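Local coordinates for nitrate reductase (Ulva prolifera, PDB 5YLY), which carries out the first step of nitrate assimilation, its FAD-containing cytochrome b5 reductase domain probably taking electrons from NADH for the reduction of nitrate to nitrite, at residues L196-Q201 / D205-P210; I225-D230 / P234-S239. All coordinates share one frame; numbering follows the deposited sequence.

Contact 1 (L196-Q201 / D205-P210); sequences LLYANQ and DILLRP
Tyr198, near the end of strand 193-200, reaches across to the loop that leads into helix 209-218 and meets Ile206 and Leu207. Its CG stands anti to the backbone N (chi1 -173°), which carries the ring from CB out from the strand toward that loop. Contact begins at Tyr198 CD2, which comes within 3.9 Å of Ile206 CG2, and Tyr198 CE2 sits closer to the same methyl, 3.6 Å from CG2, which approaches the ring obliquely. Leu207 O lies at the ring edge beside CE2. At the tip, Tyr198 OH accepts a hydrogen bond from Leu207 N (3.1 Å, N-H...O angle 159°), and Leu207 CB packs against the same oxygen at 3.4 Å. Asn200, two residues further along the strand, lays its amide over one face of the Tyr198 ring: Asn200 ND2 lies 3.3 Å above the plane, over the ring centre, while the same nitrogen is 3.6 Å from Ile206 CG1. Asp205 packs its CB against that of Asn200, and its carboxylate is turned to a salt bridge with Lys107, a probable FAD-binding residue. The hydroxyl of Tyr198 also bonds to Gly171 O, where it must be the donor. This buried oxygen therefore both gives and receives a hydrogen bond, which fixes the rotation of its O-H and ties two loops beside the FAD site to one strand.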
loop_
_atom_site.group_PDB
_atom_site.type_symbol
_atom_site.label_atom_id
_atom_site.label_comp_id
_atom_site.label_asym_id
_atom_site.label_seq_id
_atom_site.Cartn_x
_atom_site.Cartn_y
_atom_site.Cartn_z
ATOM N N LEU A 196 6.653 -3.010 -10.349
ATOM C CA LEU A 196 6.440 -3.408 -8.965
ATOM C C LEU A 196 7.183 -4.690 -8.647
ATOM O O LEU A 196 7.115 -5.670 -9.410
ATOM C CB LEU A 196 4.918 -3.584 -8.699
ATOM C CG LEU A 196 4.523 -4.248 -7.350
ATOM C CD1 LEU A 196 4.889 -3.353 -6.149
ATOM C CD2 LEU A 196 3.007 -4.576 -7.334
ATOM N N LEU A 197 7.852 -4.693 -7.489
ATOM C CA LEU A 197 8.504 -5.882 -6.956
ATOM C C LEU A 197 7.831 -6.137 -5.601
ATOM O O LEU A 197 7.854 -5.279 -4.723
ATOM C CB LEU A 197 10.023 -5.700 -6.863
ATOM C CG LEU A 197 10.823 -6.847 -6.175
ATOM C CD1 LEU A 197 10.574 -8.202 -6.857
ATOM C CD2 LEU A 197 12.313 -6.575 -6.236
ATOM N N TYR A 198 7.145 -7.272 -5.469
ATOM C CA TYR A 198 6.356 -7.516 -4.258
ATOM C C TYR A 198 6.845 -8.759 -3.556
ATOM O O TYR A 198 6.747 -9.859 -4.111
ATOM C CB TYR A 198 4.855 -7.604 -4.654
ATOM C CG TYR A 198 3.829 -7.699 -3.537
ATOM C CD1 TYR A 198 4.123 -7.258 -2.244
ATOM C CD2 TYR A 198 2.542 -8.188 -3.786
ATOM C CE1 TYR A 198 3.180 -7.359 -1.214
ATOM C CE2 TYR A 198 1.572 -8.227 -2.784
ATOM C CZ TYR A 198 1.900 -7.831 -1.497
ATOM O OH TYR A 198 0.963 -7.954 -0.505
ATOM N N ALA A 199 7.345 -8.588 -2.319
ATOM C CA ALA A 199 7.898 -9.697 -1.520
ATOM C C ALA A 199 6.961 -10.123 -0.395
ATOM O O ALA A 199 6.364 -9.273 0.268
ATOM C CB ALA A 199 9.238 -9.299 -0.936
ATOM N N ASN A 200 6.816 -11.442 -0.180
ATOM C CA ASN A 200 5.985 -11.986 0.897
ATOM C C ASN A 200 6.595 -13.260 1.406
ATOM O O ASN A 200 7.400 -13.859 0.699
ATOM C CB ASN A 200 4.558 -12.266 0.431
ATOM C CG ASN A 200 3.823 -11.012 0.108
ATOM O OD1 ASN A 200 3.437 -10.257 0.998
ATOM N ND2 ASN A 200 3.759 -10.695 -1.168
ATOM N N GLN A 201 6.187 -13.704 2.598
ATOM C CA GLN A 201 6.742 -14.941 3.151
ATOM C C GLN A 201 6.327 -16.160 2.326
ATOM O O GLN A 201 7.175 -16.968 1.934
ATOM C CB GLN A 201 6.325 -15.105 4.617
ATOM C CG GLN A 201 7.314 -14.529 5.623
ATOM C CD GLN A 201 6.691 -14.497 6.996
ATOM O OE1 GLN A 201 5.906 -13.595 7.315
ATOM N NE2 GLN A 201 6.911 -15.545 7.777
ATOM N N ASP A 205 0.247 -15.349 1.360
ATOM C CA ASP A 205 0.312 -14.019 1.960
ATOM C C ASP A 205 0.209 -12.855 0.954
ATOM O O ASP A 205 0.129 -11.703 1.386
ATOM C CB ASP A 205 1.604 -13.854 2.768
ATOM C CG ASP A 205 1.652 -14.677 4.030
ATOM O OD1 ASP A 205 0.594 -14.820 4.683
ATOM O OD2 ASP A 205 2.752 -15.167 4.373
ATOM N N ILE A 206 0.277 -13.133 -0.359
ATOM C CA ILE A 206 0.218 -12.062 -1.364
ATOM C C ILE A 206 -1.159 -11.415 -1.292
ATOM O O ILE A 206 -2.161 -12.112 -1.447
ATOM C CB ILE A 206 0.516 -12.594 -2.802
ATOM C CG1 ILE A 206 1.913 -13.258 -2.900
ATOM C CG2 ILE A 206 0.386 -11.481 -3.842
ATOM C CD1 ILE A 206 2.112 -14.103 -4.187
ATOM N N LEU A 207 -1.209 -10.098 -1.048
ATOM C CA LEU A 207 -2.471 -9.376 -1.023
ATOM C C LEU A 207 -2.845 -8.927 -2.437
ATOM O O LEU A 207 -1.973 -8.571 -3.226
ATOM C CB LEU A 207 -2.374 -8.113 -0.129
ATOM C CG LEU A 207 -2.252 -8.329 1.381
ATOM C CD1 LEU A 207 -1.954 -6.999 2.094
ATOM C CD2 LEU A 207 -3.524 -8.940 1.962
ATOM N N LEU A 208 -4.156 -8.897 -2.728
ATOM C CA LEU A 208 -4.741 -8.351 -3.965
ATOM C C LEU A 208 -4.099 -8.908 -5.242
ATOM O O LEU A 208 -3.975 -8.184 -6.243
ATOM C CB LEU A 208 -4.645 -6.795 -3.924
ATOM C CG LEU A 208 -5.406 -6.106 -2.776
ATOM C CD1 LEU A 208 -4.869 -4.701 -2.529
ATOM C CD2 LEU A 208 -6.921 -6.088 -3.060
ATOM N N ARG A 209 -3.721 -10.189 -5.214
ATOM C CA ARG A 209 -3.087 -10.802 -6.395
ATOM C C ARG A 209 -3.991 -10.748 -7.642
ATOM O O ARG A 209 -3.489 -10.323 -8.682
ATOM C CB ARG A 209 -2.607 -12.224 -6.126
ATOM C CG ARG A 209 -1.681 -12.717 -7.242
ATOM C CD ARG A 209 -1.123 -14.053 -6.842
ATOM N NE ARG A 209 -0.287 -14.627 -7.888
ATOM C CZ ARG A 209 0.217 -15.847 -7.809
ATOM N NH1 ARG A 209 -0.034 -16.608 -6.752
ATOM N NH2 ARG A 209 0.977 -16.321 -8.787
ATOM N N PRO A 210 -5.306 -11.120 -7.582
ATOM C CA PRO A 210 -6.148 -11.022 -8.798
ATOM C C PRO A 210 -6.181 -9.594 -9.349
ATOM O O PRO A 210 -6.078 -9.397 -10.559
ATOM C CB PRO A 210 -7.524 -11.478 -8.294
ATOM C CG PRO A 210 -7.192 -12.456 -7.184
ATOM C CD PRO A 210 -6.088 -11.688 -6.460
#

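Contact 2 (I225-D230 / P234-S239); sequences IHYTVD and PGWKYS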
loop_
_atom_site.group_PDB
_atom_site.type_symbol
_atom_site.label_atom_id
_atom_site.label_comp_id
_atom_site.label_asym_id
_atom_site.label_seq_id
_atom_site.Cartn_x
_atom_site.Cartn_y
_atom_site.Cartn_z
ATOM N N ILE A 225 4.755 -6.541 -13.027
ATOM C CA ILE A 225 4.735 -6.927 -11.621
ATOM C C ILE A 225 5.538 -8.211 -11.458
ATOM O O ILE A 225 5.362 -9.153 -12.243
ATOM C CB ILE A 225 3.283 -7.053 -11.087
ATOM C CG1 ILE A 225 2.495 -5.705 -11.207
ATOM C CG2 ILE A 225 3.272 -7.545 -9.622
ATOM C CD1 ILE A 225 1.065 -5.845 -11.195
ATOM N N HIS A 226 6.450 -8.232 -10.469
ATOM C CA HIS A 226 7.252 -9.418 -10.186
ATOM C C HIS A 226 7.091 -9.719 -8.716
ATOM O O HIS A 226 6.984 -8.795 -7.906
ATOM C CB HIS A 226 8.720 -9.204 -10.527
ATOM C CG HIS A 226 9.487 -10.485 -10.610
ATOM N ND1 HIS A 226 9.485 -11.216 -11.781
ATOM C CD2 HIS A 226 10.223 -11.151 -9.698
ATOM C CE1 HIS A 226 10.263 -12.258 -11.575
ATOM N NE2 HIS A 226 10.713 -12.279 -10.340
ATOM N N TYR A 227 7.044 -11.012 -8.376
ATOM C CA TYR A 227 6.846 -11.474 -7.005
ATOM C C TYR A 227 8.023 -12.300 -6.530
ATOM O O TYR A 227 8.699 -12.950 -7.334
ATOM C CB TYR A 227 5.599 -12.375 -6.927
ATOM C CG TYR A 227 4.330 -11.755 -7.459
ATOM C CD1 TYR A 227 3.501 -11.001 -6.633
ATOM C CD2 TYR A 227 3.918 -11.977 -8.773
ATOM C CE1 TYR A 227 2.311 -10.454 -7.110
ATOM C CE2 TYR A 227 2.737 -11.416 -9.266
ATOM C CZ TYR A 227 1.933 -10.672 -8.427
ATOM O OH TYR A 227 0.782 -10.114 -8.910
ATOM N N THR A 228 8.239 -12.324 -5.203
ATOM C CA THR A 228 9.173 -13.234 -4.547
ATOM C C THR A 228 8.515 -13.742 -3.285
ATOM O O THR A 228 7.734 -13.023 -2.661
ATOM C CB THR A 228 10.595 -12.689 -4.323
ATOM O OG1 THR A 228 11.442 -13.793 -3.957
ATOM C CG2 THR A 228 10.667 -11.607 -3.235
ATOM N N VAL A 229 8.763 -14.998 -2.962
ATOM C CA VAL A 229 8.286 -15.627 -1.731
ATOM C C VAL A 229 9.485 -16.314 -1.070
ATOM O O VAL A 229 10.414 -16.699 -1.780
ATOM C CB VAL A 229 7.048 -16.554 -1.916
ATOM C CG1 VAL A 229 5.820 -15.775 -2.398
ATOM C CG2 VAL A 229 7.357 -17.723 -2.841
ATOM N N ASP A 230 9.511 -16.391 0.276
ATOM C CA ASP A 230 10.616 -17.007 1.020
ATOM C C ASP A 230 10.653 -18.488 0.698
ATOM O O ASP A 230 11.645 -18.988 0.155
ATOM C CB ASP A 230 10.446 -16.805 2.541
ATOM C CG ASP A 230 10.512 -15.373 3.050
ATOM O OD1 ASP A 230 10.788 -14.464 2.244
ATOM O OD2 ASP A 230 10.336 -15.171 4.267
ATOM N N PRO A 234 6.115 -26.006 -5.768
ATOM C CA PRO A 234 6.705 -26.400 -7.065
ATOM C C PRO A 234 6.199 -25.662 -8.313
ATOM O O PRO A 234 7.002 -25.436 -9.226
ATOM C CB PRO A 234 6.425 -27.905 -7.148
ATOM C CG PRO A 234 6.278 -28.334 -5.734
ATOM C CD PRO A 234 5.570 -27.187 -5.066
ATOM N N GLY A 235 4.920 -25.282 -8.348
ATOM C CA GLY A 235 4.351 -24.586 -9.499
ATOM C C GLY A 235 4.438 -23.067 -9.469
ATOM O O GLY A 235 3.550 -22.395 -10.002
ATOM N N TRP A 236 5.518 -22.512 -8.867
ATOM C CA TRP A 236 5.748 -21.060 -8.716
ATOM C C TRP A 236 6.588 -20.508 -9.882
ATOM O O TRP A 236 7.716 -20.946 -10.112
ATOM C CB TRP A 236 6.377 -20.775 -7.330
ATOM C CG TRP A 236 6.752 -19.342 -7.047
ATOM C CD1 TRP A 236 8.013 -18.855 -6.855
ATOM C CD2 TRP A 236 5.857 -18.245 -6.810
ATOM N NE1 TRP A 236 7.959 -17.510 -6.565
ATOM C CE2 TRP A 236 6.649 -17.114 -6.518
ATOM C CE3 TRP A 236 4.461 -18.097 -6.845
ATOM C CZ2 TRP A 236 6.092 -15.855 -6.256
ATOM C CZ3 TRP A 236 3.913 -16.847 -6.593
ATOM C CH2 TRP A 236 4.725 -15.749 -6.292
ATOM N N LYS A 237 6.017 -19.552 -10.630
ATOM C CA LYS A 237 6.657 -18.977 -11.826
ATOM C C LYS A 237 7.471 -17.696 -11.569
ATOM O O LYS A 237 7.874 -17.031 -12.528
ATOM C CB LYS A 237 5.615 -18.743 -12.949
ATOM C CG LYS A 237 4.878 -20.022 -13.389
ATOM C CD LYS A 237 4.638 -20.114 -14.896
ATOM C CE LYS A 237 5.659 -20.985 -15.587
ATOM N NZ LYS A 237 5.444 -21.022 -17.050
ATOM N N TYR A 238 7.730 -17.351 -10.297
ATOM C CA TYR A 238 8.475 -16.129 -9.995
ATOM C C TYR A 238 9.706 -16.402 -9.127
ATOM O O TYR A 238 10.191 -17.533 -9.098
ATOM C CB TYR A 238 7.545 -15.047 -9.392
ATOM C CG TYR A 238 6.326 -14.708 -10.222
ATOM C CD1 TYR A 238 5.131 -15.401 -10.055
ATOM C CD2 TYR A 238 6.333 -13.627 -11.098
ATOM C CE1 TYR A 238 3.994 -15.075 -10.792
ATOM C CE2 TYR A 238 5.197 -13.288 -11.840
ATOM C CZ TYR A 238 4.033 -14.015 -11.681
ATOM O OH TYR A 238 2.917 -13.691 -12.408
ATOM N N SER A 239 10.238 -15.364 -8.447
ATOM C CA SER A 239 11.467 -15.501 -7.653
ATOM C C SER A 239 11.285 -16.106 -6.260
ATOM O O SER A 239 10.177 -16.113 -5.722
ATOM C CB SER A 239 12.173 -14.161 -7.548
ATOM O OG SER A 239 12.623 -13.746 -8.823
HETATM O O HOH W 1 3.028 -10.363 -13.142
#
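Ser239 meets strand 223-229 through its N, O and OG, and each of these atoms has a partner there. Ser239 N donates to Tyr227 O (3.1 Å) and Ser239 O accepts from Val229 N (3.3 Å), so the two bonds flank Thr228 in a parallel bridge. Ser239 O also accepts from Trp236 NE1 (2.8 Å). This oxygen lies close to the indole plane, so the N-H points nearly straight at it, but NE1 sits above the carbonyl plane, on the opposite face from Val229 N. Ser239 OG and His226 NE2 are hydrogen-bonded at 2.8 Å, with either able to donate, and Arg250 is a further partner of the hydroxyl. Thr228 OG1 lies close to Ser239 O but bonds to Gly241 O.

His226, Tyr227 and Tyr238 form an aromatic cluster beside these bonds. Tyr227 turns its edge to the face of Tyr238, with CD2 over the ring centre and the planes at 80°; the edge of Tyr238 in turn faces the His226 ring, another T-shaped pair. Tyr227 OH is bonded to Glu213. A water donates to Ile225 O (2.8 Å) and accepts a weak hydrogen bond from Tyr238 OH. The indole is sandwiched: Tyr238 CB lies over one face and Val229 CG2 over the other, the latter a CH-pi contact 4.0 Å from the centroid of the Trp236 five-membered ring. The paired bonds around Thr228 are those of a parallel strand pair, here adding the short strand 239-240 at one edge of the Rossmann-like sheet of the NAD-binding domain.

The two contacts follow one another along the chain, contact 1 closing before contact 2 opens, and their centres are about 9 Å apart. Strands 193-200 and 223-229 are neighbours in the parallel sheet of the NAD-binding domain, joined through helix 209-218 as a beta-alpha-beta unit and by backbone pairing such as Leu196 O with His226 N (2.9 Å). Arg209, at the start of that helix, packs on Trp236 and makes a cation-pi contact with Tyr227, so that the start of the helix in contact 1 packs on residues of contact 2. Contact 1 comes near the FAD through Leu207, whose side chain is about 5 Å from it, whereas contact 2 reaches strand 239-240 at one edge of the sheet.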